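Local coordinates for protein R.MvaI (Kocuria varians, PDB 2OA9) that is a monomeric restriction endonuclease that recognises its DNA target sequence asymmetrically and binds metal ions, at residues 68-73 with 234-239; 120-125 with 135-140; 161-166 with 188-193. All blocks are in the same frame, centred on the assembly; numbering follows the deposited sequence.

Contact 1 of 3, residues 68-73 with 234-239. With CD (cadmium ion), chain E.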
loop_
_atom_site.group_PDB
_atom_site.type_symbol
_atom_site.label_atom_id
_atom_site.label_comp_id
_atom_site.label_asym_id
_atom_site.label_seq_id
_atom_site.Cartn_x
_atom_site.Cartn_y
_atom_site.Cartn_z
ATOM N N SER A 68 -9.450 5.446 -1.729
ATOM C CA SER A 68 -8.942 4.083 -1.515
ATOM C C SER A 68 -7.664 4.097 -0.707
ATOM O O SER A 68 -6.784 4.882 -0.942
ATOM C CB SER A 68 -8.709 3.363 -2.812
ATOM O OG SER A 68 -9.940 3.236 -3.516
ATOM N N LEU A 69 -7.560 3.197 0.245
ATOM C CA LEU A 69 -6.334 3.022 1.019
ATOM C C LEU A 69 -5.675 1.706 0.573
ATOM O O LEU A 69 -6.285 0.647 0.648
ATOM C CB LEU A 69 -6.686 2.955 2.512
ATOM C CG LEU A 69 -5.583 2.836 3.537
ATOM C CD1 LEU A 69 -4.602 4.016 3.420
ATOM C CD2 LEU A 69 -6.179 2.706 4.936
ATOM N N LEU A 70 -4.440 1.807 0.108
ATOM C CA LEU A 70 -3.663 0.684 -0.387
ATOM C C LEU A 70 -2.711 0.223 0.717
ATOM O O LEU A 70 -2.013 1.031 1.324
ATOM C CB LEU A 70 -2.874 1.187 -1.594
ATOM C CG LEU A 70 -1.991 0.202 -2.338
ATOM C CD1 LEU A 70 -2.867 -0.761 -3.105
ATOM C CD2 LEU A 70 -1.024 0.959 -3.254
ATOM N N THR A 71 -2.666 -1.079 0.988
ATOM C CA THR A 71 -1.595 -1.689 1.747
ATOM C C THR A 71 -0.498 -2.136 0.807
ATOM O O THR A 71 -0.695 -3.031 0.018
ATOM C CB THR A 71 -2.150 -2.884 2.493
ATOM O OG1 THR A 71 -3.151 -2.423 3.405
ATOM C CG2 THR A 71 -1.066 -3.579 3.316
ATOM N N LEU A 72 0.662 -1.514 0.921
ATOM C CA LEU A 72 1.811 -1.838 0.078
ATOM C C LEU A 72 2.342 -3.218 0.414
ATOM O O LEU A 72 2.622 -4.006 -0.471
ATOM C CB LEU A 72 2.908 -0.801 0.284
ATOM C CG LEU A 72 2.510 0.625 -0.147
ATOM C CD1 LEU A 72 3.428 1.679 0.452
ATOM C CD2 LEU A 72 2.485 0.743 -1.646
ATOM N N PHE A 73 2.472 -3.479 1.701
ATOM C CA PHE A 73 2.950 -4.752 2.234
ATOM C C PHE A 73 2.765 -4.767 3.730
ATOM O O PHE A 73 2.506 -3.744 4.348
ATOM C CB PHE A 73 4.435 -4.988 1.860
ATOM C CG PHE A 73 5.393 -3.926 2.377
ATOM C CD1 PHE A 73 5.925 -3.978 3.637
ATOM C CD2 PHE A 73 5.748 -2.864 1.567
ATOM C CE1 PHE A 73 6.824 -3.015 4.094
ATOM C CE2 PHE A 73 6.593 -1.869 2.031
ATOM C CZ PHE A 73 7.137 -1.940 3.301
ATOM N N ILE A 234 -0.966 3.599 2.223
ATOM C CA ILE A 234 -0.964 4.885 1.542
ATOM C C ILE A 234 -2.269 5.039 0.759
ATOM O O ILE A 234 -2.765 4.074 0.176
ATOM C CB ILE A 234 0.279 5.019 0.583
ATOM C CG1 ILE A 234 0.392 6.435 0.037
ATOM C CG2 ILE A 234 0.228 3.996 -0.559
ATOM C CD1 ILE A 234 1.654 6.674 -0.812
ATOM N N ASN A 235 -2.793 6.253 0.744
ATOM C CA ASN A 235 -3.924 6.585 -0.134
ATOM C C ASN A 235 -3.500 6.403 -1.566
ATOM O O ASN A 235 -2.382 6.758 -1.968
ATOM C CB ASN A 235 -4.361 8.000 0.140
ATOM C CG ASN A 235 -5.404 8.484 -0.821
ATOM O OD1 ASN A 235 -5.139 8.874 -1.932
ATOM N ND2 ASN A 235 -6.656 8.461 -0.346
ATOM N N MET A 236 -4.370 5.831 -2.381
ATOM C CA MET A 236 -3.960 5.398 -3.706
ATOM C C MET A 236 -3.611 6.574 -4.612
ATOM O O MET A 236 -2.688 6.482 -5.443
ATOM C CB MET A 236 -5.009 4.507 -4.344
ATOM C CG MET A 236 -4.696 4.078 -5.733
ATOM S SD MET A 236 -5.887 2.855 -6.360
ATOM C CE MET A 236 -5.909 1.871 -4.820
ATOM N N GLU A 237 -4.362 7.672 -4.536
ATOM C CA GLU A 237 -3.948 8.875 -5.299
ATOM C C GLU A 237 -2.616 9.356 -4.843
ATOM O O GLU A 237 -1.777 9.771 -5.650
ATOM C CB GLU A 237 -4.926 10.057 -5.135
ATOM C CG GLU A 237 -6.097 10.076 -6.062
ATOM C CD GLU A 237 -5.776 10.651 -7.418
ATOM O OE1 GLU A 237 -5.042 10.018 -8.144
ATOM O OE2 GLU A 237 -6.327 11.712 -7.769
ATOM N N LYS A 238 -2.417 9.354 -3.534
ATOM C CA LYS A 238 -1.194 9.837 -2.973
ATOM C C LYS A 238 0.017 9.095 -3.470
ATOM O O LYS A 238 1.113 9.645 -3.560
ATOM C CB LYS A 238 -1.302 9.746 -1.480
ATOM C CG LYS A 238 -0.345 10.603 -0.762
ATOM C CD LYS A 238 -0.923 11.069 0.573
ATOM C CE LYS A 238 -2.146 11.977 0.462
ATOM N NZ LYS A 238 -1.840 13.424 0.525
ATOM N N LEU A 239 -0.142 7.828 -3.802
ATOM C CA LEU A 239 0.937 7.031 -4.366
ATOM C C LEU A 239 1.526 7.624 -5.666
ATOM O O LEU A 239 2.730 7.524 -5.892
ATOM C CB LEU A 239 0.532 5.561 -4.538
ATOM C CG LEU A 239 1.621 4.616 -5.045
ATOM C CD1 LEU A 239 2.858 4.633 -4.166
ATOM C CD2 LEU A 239 1.025 3.195 -5.125
HETATM CD CD CD E . -5.203 11.829 -9.735
#
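Asn235 turns one face of its flat carboxamide to Ser68. Ser68 O sits over that face, closest to the ND2 end, at 3.6 Å from Asn235 ND2. At the edge of the amide, Asn235 OD1 accepts the backbone N of Lys238 in plane, on a lone pair, at 3.2 Å. ND2 has its own partner, Ala66 O. With CG anti to the backbone N (chi1 173°), the amide serves as N-cap for the helix that follows.

The backbones form a short antiparallel ladder. Leu70 and Ile234 are a hydrogen-bonded pair: Leu70 N gives to Ile234 O at 2.8 Å, and Ile234 N gives back to Leu70 O. Met236 N also bonds Ser68 O at 3.0 Å, just beyond the strand pair.

Leu70 and Ile234 share one face of the sheet. There the Leu70 and Leu239 side chains meet CD2 to CD2 at 3.6 Å. Leu72 CD1 sits against Ile234 CG2 at 4.1 Å. Met236 CE reaches back to Ser68 CB at 3.8 Å. The Met236 side chain also touches Glu58, a ligand of a calcium ion that is not bound in this model.

Glu237 grips a cadmium ion with both carboxylate oxygens, and His62 completes the protein ligands. The arrangement is an edge strand of an antiparallel sheet whose partner strand passes directly into an N-capped helix.

Contact 2 of 3, residues 120-125 with 135-140. With CD (cadmium ion), chain G.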
loop_
_atom_site.group_PDB
_atom_site.type_symbol
_atom_site.label_atom_id
_atom_site.label_comp_id
_atom_site.label_asym_id
_atom_site.label_seq_id
_atom_site.Cartn_x
_atom_site.Cartn_y
_atom_site.Cartn_z
ATOM N N ASP A 120 1.916 6.975 23.506
ATOM C CA ASP A 120 1.791 7.589 22.183
ATOM C C ASP A 120 2.983 7.166 21.326
ATOM O O ASP A 120 3.983 6.702 21.825
ATOM C CB ASP A 120 1.749 9.095 22.265
ATOM C CG ASP A 120 0.567 9.612 23.038
ATOM O OD1 ASP A 120 -0.514 9.010 22.949
ATOM O OD2 ASP A 120 0.688 10.617 23.757
ATOM N N PHE A 121 2.819 7.276 20.015
ATOM C CA PHE A 121 3.742 6.661 19.080
ATOM C C PHE A 121 4.055 7.624 17.945
ATOM O O PHE A 121 3.184 8.358 17.519
ATOM C CB PHE A 121 3.186 5.364 18.480
ATOM C CG PHE A 121 2.803 4.351 19.493
ATOM C CD1 PHE A 121 3.726 3.402 19.926
ATOM C CD2 PHE A 121 1.533 4.332 20.036
ATOM C CE1 PHE A 121 3.393 2.471 20.885
ATOM C CE2 PHE A 121 1.194 3.388 21.000
ATOM C CZ PHE A 121 2.126 2.478 21.423
ATOM N N LYS A 122 5.282 7.522 17.414
ATOM C CA LYS A 122 5.683 8.231 16.191
ATOM C C LYS A 122 6.709 7.391 15.440
ATOM O O LYS A 122 7.499 6.675 16.040
ATOM C CB LYS A 122 6.233 9.595 16.535
ATOM C CG LYS A 122 6.451 10.483 15.296
ATOM C CD LYS A 122 6.617 11.964 15.681
ATOM C CE LYS A 122 7.737 12.297 16.615
ATOM N NZ LYS A 122 9.075 12.110 16.027
ATOM N N ILE A 123 6.756 7.489 14.124
ATOM C CA ILE A 123 7.853 6.884 13.355
ATOM C C ILE A 123 8.930 7.944 13.105
ATOM O O ILE A 123 8.645 9.111 12.836
ATOM C CB ILE A 123 7.359 6.325 12.013
ATOM C CG1 ILE A 123 6.182 5.338 12.209
ATOM C CG2 ILE A 123 8.523 5.678 11.217
ATOM C CD1 ILE A 123 6.566 4.072 12.908
ATOM N N ASP A 124 10.178 7.571 13.297
ATOM C CA ASP A 124 11.307 8.431 12.948
ATOM C C ASP A 124 12.259 7.668 12.028
ATOM O O ASP A 124 12.600 6.508 12.268
ATOM C CB ASP A 124 12.039 9.033 14.187
ATOM C CG ASP A 124 12.959 10.141 13.829
ATOM O OD1 ASP A 124 12.479 11.201 13.335
ATOM O OD2 ASP A 124 14.204 10.041 13.948
ATOM N N ILE A 125 12.729 8.333 10.983
ATOM C CA ILE A 125 13.678 7.716 10.078
ATOM C C ILE A 125 15.099 8.001 10.553
ATOM O O ILE A 125 15.538 9.133 10.595
ATOM C CB ILE A 125 13.481 8.179 8.597
ATOM C CG1 ILE A 125 12.022 8.176 8.152
ATOM C CG2 ILE A 125 14.319 7.290 7.683
ATOM C CD1 ILE A 125 11.293 6.805 8.129
ATOM N N GLU A 135 9.154 5.237 17.789
ATOM C CA GLU A 135 9.281 5.953 19.025
ATOM C C GLU A 135 8.044 5.828 19.894
ATOM O O GLU A 135 6.920 5.964 19.391
ATOM C CB GLU A 135 9.525 7.441 18.726
ATOM C CG GLU A 135 10.794 7.758 17.952
ATOM C CD GLU A 135 10.937 9.238 17.600
ATOM O OE1 GLU A 135 9.919 9.958 17.413
ATOM O OE2 GLU A 135 12.108 9.651 17.471
ATOM N N VAL A 136 8.270 5.588 21.184
ATOM C CA VAL A 136 7.204 5.402 22.152
ATOM C C VAL A 136 7.353 6.461 23.224
ATOM O O VAL A 136 8.435 6.657 23.765
ATOM C CB VAL A 136 7.211 3.997 22.759
ATOM C CG1 VAL A 136 5.994 3.780 23.574
ATOM C CG2 VAL A 136 7.312 2.892 21.673
ATOM N N PHE A 137 6.243 7.124 23.519
ATOM C CA PHE A 137 6.188 8.204 24.478
ATOM C C PHE A 137 5.180 7.861 25.542
ATOM O O PHE A 137 4.105 7.309 25.257
ATOM C CB PHE A 137 5.721 9.506 23.801
ATOM C CG PHE A 137 6.582 9.954 22.655
ATOM C CD1 PHE A 137 7.550 10.921 22.815
ATOM C CD2 PHE A 137 6.381 9.426 21.391
ATOM C CE1 PHE A 137 8.328 11.341 21.746
ATOM C CE2 PHE A 137 7.187 9.825 20.326
ATOM C CZ PHE A 137 8.146 10.751 20.504
ATOM N N ASP A 138 5.492 8.208 26.781
ATOM C CA ASP A 138 4.426 8.201 27.785
ATOM C C ASP A 138 3.647 9.514 27.706
ATOM O O ASP A 138 3.939 10.422 26.884
ATOM C CB ASP A 138 4.920 7.820 29.179
ATOM C CG ASP A 138 5.810 8.857 29.811
ATOM O OD1 ASP A 138 5.761 10.063 29.449
ATOM O OD2 ASP A 138 6.583 8.537 30.756
ATOM N N LYS A 139 2.600 9.577 28.504
ATOM C CA LYS A 139 1.636 10.679 28.425
ATOM C C LYS A 139 2.199 11.961 29.014
ATOM O O LYS A 139 1.599 13.027 28.853
ATOM C CB LYS A 139 0.303 10.291 29.113
ATOM C CG LYS A 139 -0.491 9.224 28.364
ATOM C CD LYS A 139 -0.925 9.656 26.975
ATOM C CE LYS A 139 -1.701 8.543 26.272
ATOM N NZ LYS A 139 -2.433 9.051 25.064
ATOM N N GLN A 140 3.352 11.860 29.672
ATOM C CA GLN A 140 4.118 13.023 30.107
ATOM C C GLN A 140 5.179 13.471 29.075
ATOM O O GLN A 140 6.082 14.229 29.418
ATOM C CB GLN A 140 4.758 12.733 31.470
ATOM C CG GLN A 140 3.763 12.469 32.623
ATOM C CD GLN A 140 3.106 11.093 32.567
ATOM O OE1 GLN A 140 1.864 10.969 32.669
ATOM N NE2 GLN A 140 3.930 10.048 32.438
HETATM CD CD CD G . 14.347 12.520 13.217
HETATM O O HOH W 1 2.797 11.671 24.620
HETATM O O HOH W 2 15.046 11.598 11.304
#
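Lys122 and Glu135 meet because one chain bends and the other stays straight. The Lys122 chain folds at chi3 (58°) and again at chi4 (68°). Glu135 has CG beside its backbone N (chi1 -62°) and is extended beyond it. The two chains lie side by side and point the same way. Lys122 NZ reaches Glu135 OE1 at 2.7 Å, on the syn side of the carboxylate and slightly out of its plane. This is a salt bridge.

The other carboxylate oxygen, Glu135 OE2, lies against Asp124 CB at 3.3 Å. The carboxylate planes of Asp124 and Glu135 are nearly parallel. Asp124 OD2 and Glu135 OE2 are 4.1 Å apart, a like-charge approach that the nearby cadmium ion probably eases. Asp124 holds this ion with both oxygens. A water on the metal donates to Ile125 O at 2.6 Å. Asp124 and Ile125 are also known as ligands of a calcium ion, which is absent here.

At the far end of the pair, Lys139 crosses Asp120 at about a right angle. Lys139 NZ makes a salt bridge to Asp120 OD1 at 2.9 Å and also bonds Ser114 O. Between the two bridges, the Phe137 ring presents its edge to Asp120 O and Lys122 CB. On the opposite face of the sheet, which carries Phe121 and Val136, Phe121 CE1 packs on Val136 CG1 at 4.0 Å.

Four backbone bonds join Asp120 to Phe137 and Lys122 to Glu135. The strands form an antiparallel hairpin. Strand 143-151 continues the sheet beyond 131-138. The Phe121 side rests on strand 100-106, and Ile123 and Ile125 reach helix 195-204.

Contact 3 of 3, residues 161-166 with 188-193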
loop_
_atom_site.group_PDB
_atom_site.type_symbol
_atom_site.label_atom_id
_atom_site.label_comp_id
_atom_site.label_asym_id
_atom_site.label_seq_id
_atom_site.Cartn_x
_atom_site.Cartn_y
_atom_site.Cartn_z
ATOM N N LYS A 161 9.529 -7.783 -3.468
ATOM C CA LYS A 161 8.725 -9.001 -3.515
ATOM C C LYS A 161 7.240 -8.749 -3.727
ATOM O O LYS A 161 6.567 -9.582 -4.328
ATOM C CB LYS A 161 8.872 -9.794 -2.213
ATOM C CG LYS A 161 9.842 -10.957 -2.235
ATOM C CD LYS A 161 9.637 -11.830 -0.989
ATOM C CE LYS A 161 10.081 -11.135 0.291
ATOM N NZ LYS A 161 11.066 -11.965 1.056
ATOM N N LYS A 162 6.728 -7.611 -3.232
ATOM C CA LYS A 162 5.296 -7.442 -3.023
ATOM C C LYS A 162 4.656 -6.360 -3.885
ATOM O O LYS A 162 3.463 -6.412 -4.105
ATOM C CB LYS A 162 4.948 -7.175 -1.545
ATOM C CG LYS A 162 5.409 -8.265 -0.576
ATOM C CD LYS A 162 5.017 -9.633 -1.059
ATOM C CE LYS A 162 5.217 -10.697 0.013
ATOM N NZ LYS A 162 4.063 -10.730 0.953
ATOM N N LEU A 163 5.438 -5.427 -4.410
ATOM C CA LEU A 163 4.841 -4.356 -5.216
ATOM C C LEU A 163 4.234 -4.936 -6.464
ATOM O O LEU A 163 4.785 -5.866 -7.057
ATOM C CB LEU A 163 5.868 -3.318 -5.637
ATOM C CG LEU A 163 6.290 -2.244 -4.641
ATOM C CD1 LEU A 163 7.351 -1.388 -5.297
ATOM C CD2 LEU A 163 5.101 -1.407 -4.200
ATOM N N LYS A 164 3.098 -4.380 -6.861
ATOM C CA LYS A 164 2.435 -4.763 -8.096
ATOM C C LYS A 164 2.213 -3.491 -8.884
ATOM O O LYS A 164 2.183 -2.386 -8.316
ATOM C CB LYS A 164 1.119 -5.473 -7.805
ATOM C CG LYS A 164 1.300 -6.802 -7.057
ATOM C CD LYS A 164 -0.006 -7.504 -6.789
ATOM C CE LYS A 164 0.175 -9.005 -6.525
ATOM N NZ LYS A 164 -1.150 -9.654 -6.201
ATOM N N TYR A 165 2.054 -3.635 -10.190
ATOM C CA TYR A 165 1.589 -2.538 -11.027
ATOM C C TYR A 165 0.178 -2.081 -10.643
ATOM O O TYR A 165 -0.667 -2.864 -10.245
ATOM C CB TYR A 165 1.637 -2.927 -12.523
ATOM C CG TYR A 165 3.020 -3.219 -13.064
ATOM C CD1 TYR A 165 3.431 -4.531 -13.326
ATOM C CD2 TYR A 165 3.910 -2.200 -13.298
ATOM C CE1 TYR A 165 4.704 -4.789 -13.805
ATOM C CE2 TYR A 165 5.151 -2.432 -13.784
ATOM C CZ TYR A 165 5.542 -3.721 -14.045
ATOM O OH TYR A 165 6.805 -3.912 -14.496
ATOM N N ILE A 166 -0.056 -0.779 -10.743
ATOM C CA ILE A 166 -1.390 -0.211 -10.576
ATOM C C ILE A 166 -1.586 0.783 -11.714
ATOM O O ILE A 166 -0.639 1.511 -12.067
ATOM C CB ILE A 166 -1.498 0.544 -9.228
ATOM C CG1 ILE A 166 -1.386 -0.419 -8.056
ATOM C CG2 ILE A 166 -2.819 1.288 -9.110
ATOM C CD1 ILE A 166 -0.726 0.201 -6.866
ATOM N N ASN A 188 -2.395 6.328 -15.775
ATOM C CA ASN A 188 -1.193 6.549 -15.016
ATOM C C ASN A 188 -0.766 5.204 -14.456
ATOM O O ASN A 188 -1.433 4.629 -13.580
ATOM C CB ASN A 188 -1.450 7.512 -13.856
ATOM C CG ASN A 188 -1.759 8.890 -14.315
ATOM O OD1 ASN A 188 -2.818 9.122 -14.907
ATOM N ND2 ASN A 188 -0.903 9.833 -13.973
ATOM N N LEU A 189 0.337 4.678 -14.988
ATOM C CA LEU A 189 0.838 3.348 -14.620
ATOM C C LEU A 189 1.976 3.518 -13.617
ATOM O O LEU A 189 3.051 3.998 -13.940
ATOM C CB LEU A 189 1.358 2.594 -15.864
ATOM C CG LEU A 189 1.829 1.170 -15.579
ATOM C CD1 LEU A 189 0.743 0.242 -15.152
ATOM C CD2 LEU A 189 2.590 0.594 -16.832
ATOM N N PHE A 190 1.687 3.110 -12.388
ATOM C CA PHE A 190 2.650 3.079 -11.291
ATOM C C PHE A 190 3.500 1.846 -11.528
ATOM O O PHE A 190 2.965 0.729 -11.648
ATOM C CB PHE A 190 1.888 2.943 -9.961
ATOM C CG PHE A 190 2.740 2.445 -8.814
ATOM C CD1 PHE A 190 3.548 3.320 -8.115
ATOM C CD2 PHE A 190 2.744 1.121 -8.451
ATOM C CE1 PHE A 190 4.326 2.872 -7.054
ATOM C CE2 PHE A 190 3.509 0.680 -7.396
ATOM C CZ PHE A 190 4.279 1.563 -6.686
ATOM N N THR A 191 4.819 2.014 -11.518
ATOM C CA THR A 191 5.760 0.905 -11.800
ATOM C C THR A 191 6.797 0.620 -10.717
ATOM O O THR A 191 7.486 -0.408 -10.770
ATOM C CB THR A 191 6.512 1.125 -13.141
ATOM O OG1 THR A 191 7.303 2.318 -13.088
ATOM C CG2 THR A 191 5.592 1.314 -14.336
ATOM N N ASP A 192 6.973 1.508 -9.756
ATOM C CA ASP A 192 8.022 1.330 -8.742
ATOM C C ASP A 192 7.864 2.317 -7.622
ATOM O O ASP A 192 7.299 3.403 -7.792
ATOM C CB ASP A 192 9.429 1.441 -9.324
ATOM C CG ASP A 192 10.499 0.886 -8.377
ATOM O OD1 ASP A 192 10.239 -0.142 -7.688
ATOM O OD2 ASP A 192 11.615 1.456 -8.248
ATOM N N LEU A 193 8.333 1.900 -6.453
ATOM C CA LEU A 193 8.495 2.784 -5.294
ATOM C C LEU A 193 9.775 2.403 -4.586
ATOM O O LEU A 193 9.932 1.240 -4.226
ATOM C CB LEU A 193 7.321 2.641 -4.321
ATOM C CG LEU A 193 7.368 3.434 -3.008
ATOM C CD1 LEU A 193 7.123 4.853 -3.311
ATOM C CD2 LEU A 193 6.287 2.891 -2.053
#
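Ile166 and Phe190 form the centre of the tightly packed part of this contact. Ile166 CD1 meets Phe190 CD2 at 3.9 Å, with the side chains crossing obliquely. Phe190 CG is anti to its backbone N (chi1 161°), which sets the ring beside Ile166 and Leu163. The ring is enclosed further at its edge. Lys164 O lies in the ring plane, 3.5 Å from Phe190 CE2. Leu163 CD2 is also in plane, 4.0 Å from Phe190 CZ. Asp192 N stands over the centre of one face.

Tyr165 is packed as closely. It offers its ring edge, CE2, to Thr191 CG2 at 3.8 Å. Phe190 O lies at the same ring edge, against Tyr165 CD2. Leu163 CD1 lies against Leu193 N at 3.6 Å. That nitrogen is buried and has no polar partner in the model.

The loose side is at Lys164. It points away from the strand and is exposed to solvent, and it meets Phe190 through its carbonyl O. The backbone pairing is also uneven. Phe190 N bonds Ile166 O at 2.8 Å, but the return bond from Ile166 N to Phe190 O is weak, at 3.5 Å.

Leu163 is where the chain leaves helix 152-162, and Ile166 begins strand 166-176 beside strand 179-192. Tyr165 and Leu189 pack on helix 6-19. Helix 236-242 and strand 69-74 cover the Ile166 side. Strand 244-248 lies alongside 179-192.

How the contacts relate
Contacts 1 and 3 share one apolar core. Leu239 packs on Phe190, and Leu70 and Leu239 both reach Ile166, while Leu72 touches Leu193. Contact 1 belongs to the five-strand antiparallel sheet, and contact 3 to the mixed sheet, so this packing joins the two. Their centres are about 11 Å apart. Contact 2 is more peripheral: it belongs to the three-strand sheet, with its centre about 24 Å from that of contact 1. The chemistry follows the place. Contact 1 combines leucine, isoleucine and methionine packing with an N-cap. Contact 3 brings in aromatic rings. Contact 2 adds salt bridges across its strand pair. Cadmium ions bind in contacts 1 and 2.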